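Local structure of ketosynthase (Streptomyces sp. MSC090213JE08, 6KXD) at residues B[142-146]-B[147-151]. The protein probably serves as the chain length factor that pairs with a catalytic ketosynthase in the polyketide synthase making ishigamide. Sequence-based numbering, arbitrary orientation.
Sequences FYVDA and GRIPF
D145 and R148 meet where the loop after helix 125-137 turns into the short helix 149-152. D145 CB lies 3.8 Å from R148 CG, and D145 CG is anti to its own backbone N (chi1 -176°), which carries the carboxylate forward over the next residues. There D145 OD1 accepts a weak hydrogen bond from G147 N at 3.2 Å, bent to 126° at the hydrogen. D145 OD2 rests against the aliphatic part of R148, 3.2 Å from CG. Beyond CG the R148 chain bends at chi2 and chi3, and its NH1 ends 4.4 Å from D145 OD2, beyond salt-bridge range. Carboxylate and guanidinium planes stand 81° apart, with OD2 at the guanidinium edge, near its plane. OD2 forms its salt bridge with K83, and R148 NH2 forms one with D130 of helix 125-137. The backbone closes the turn: R148 N donates to D145 O (3.0 Å) and I149 N to A146 O. On the apolar side, V144 CG2 touches I149 CD1 at 3.9 Å; I149 also packs on L207 of the partner chain, and V144 and A146 on R210 of that chain. An alanine at D145 would probably cost K83 its ionic partner and G147 N its weak side-chain acceptor. D145 and R148 are thus close but not salt-bridged, and their separate charge partners tie the turn to the K83 loop and to helix 125-137.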
# COMPACT_ATOMS: atom_id res chain seq x y z
N PHE B 142 -17.49 7.70 19.10
CA PHE B 142 -16.21 8.31 18.75
C PHE B 142 -15.42 8.59 20.01
O PHE B 142 -14.43 9.33 19.95
CB PHE B 142 -16.46 9.55 17.90
CG PHE B 142 -17.19 10.66 18.61
CD1 PHE B 142 -18.57 10.64 18.71
CD2 PHE B 142 -16.50 11.75 19.10
CE1 PHE B 142 -19.25 11.68 19.32
CE2 PHE B 142 -17.18 12.80 19.70
CZ PHE B 142 -18.56 12.76 19.82
N TYR B 143 -15.84 7.97 21.12
CA TYR B 143 -15.16 7.99 22.42
C TYR B 143 -14.14 6.84 22.45
O TYR B 143 -14.28 5.82 23.12
CB TYR B 143 -16.17 8.00 23.57
CG TYR B 143 -16.88 9.33 23.73
CD1 TYR B 143 -16.87 10.29 22.72
CD2 TYR B 143 -17.63 9.61 24.88
CE1 TYR B 143 -17.52 11.51 22.85
CE2 TYR B 143 -18.30 10.83 25.02
CZ TYR B 143 -18.24 11.78 24.00
OH TYR B 143 -18.88 12.99 24.08
N VAL B 144 -13.05 7.09 21.73
CA VAL B 144 -11.97 6.16 21.56
C VAL B 144 -10.74 6.71 22.28
O VAL B 144 -10.68 7.92 22.61
CB VAL B 144 -11.69 5.98 20.06
CG1 VAL B 144 -12.92 5.48 19.31
CG2 VAL B 144 -11.19 7.26 19.42
N ASP B 145 -9.76 5.81 22.51
CA ASP B 145 -8.38 6.20 22.89
C ASP B 145 -7.77 7.02 21.75
O ASP B 145 -7.24 6.49 20.78
CB ASP B 145 -7.58 4.96 23.29
CG ASP B 145 -6.19 5.26 23.80
OD1 ASP B 145 -5.72 6.38 23.59
OD2 ASP B 145 -5.58 4.34 24.37
N ALA B 146 -7.84 8.35 21.88
CA ALA B 146 -7.45 9.27 20.82
C ALA B 146 -5.93 9.20 20.58
O ALA B 146 -5.49 9.49 19.48
CB ALA B 146 -7.90 10.66 21.14
N GLY B 147 -5.17 8.83 21.62
CA GLY B 147 -3.72 8.72 21.54
C GLY B 147 -3.31 7.54 20.66
O GLY B 147 -2.24 7.52 20.14
N ARG B 148 -4.22 6.57 20.50
CA ARG B 148 -3.93 5.36 19.65
C ARG B 148 -4.14 5.68 18.17
O ARG B 148 -3.63 4.93 17.32
CB ARG B 148 -4.79 4.15 20.05
CG ARG B 148 -4.53 3.56 21.43
CD ARG B 148 -3.41 2.57 21.58
NE ARG B 148 -3.60 1.31 20.87
CZ ARG B 148 -4.38 0.30 21.28
NH1 ARG B 148 -5.18 0.45 22.31
NH2 ARG B 148 -4.36 -0.85 20.63
N ILE B 149 -4.84 6.77 17.84
CA ILE B 149 -5.29 7.02 16.48
C ILE B 149 -4.11 7.17 15.50
O ILE B 149 -4.12 6.59 14.43
CB ILE B 149 -6.24 8.24 16.45
CG1 ILE B 149 -7.60 7.89 17.07
CG2 ILE B 149 -6.39 8.80 15.05
CD1 ILE B 149 -8.61 9.01 17.02
N PRO B 150 -3.06 7.95 15.81
CA PRO B 150 -1.95 8.08 14.86
C PRO B 150 -1.43 6.69 14.41
O PRO B 150 -1.29 6.36 13.17
CB PRO B 150 -0.93 8.93 15.65
CG PRO B 150 -1.75 9.67 16.69
CD PRO B 150 -2.90 8.73 17.04
N PHE B 151 -1.35 5.79 15.37
CA PHE B 151 -0.74 4.50 15.19
C PHE B 151 -1.57 3.60 14.26
O PHE B 151 -1.05 2.65 13.74
CB PHE B 151 -0.50 3.84 16.55
CG PHE B 151 0.46 4.62 17.39
CD1 PHE B 151 1.83 4.58 17.13
CD2 PHE B 151 0.01 5.41 18.44
CE1 PHE B 151 2.72 5.32 17.90
CE2 PHE B 151 0.91 6.13 19.22
CZ PHE B 151 2.26 6.09 18.95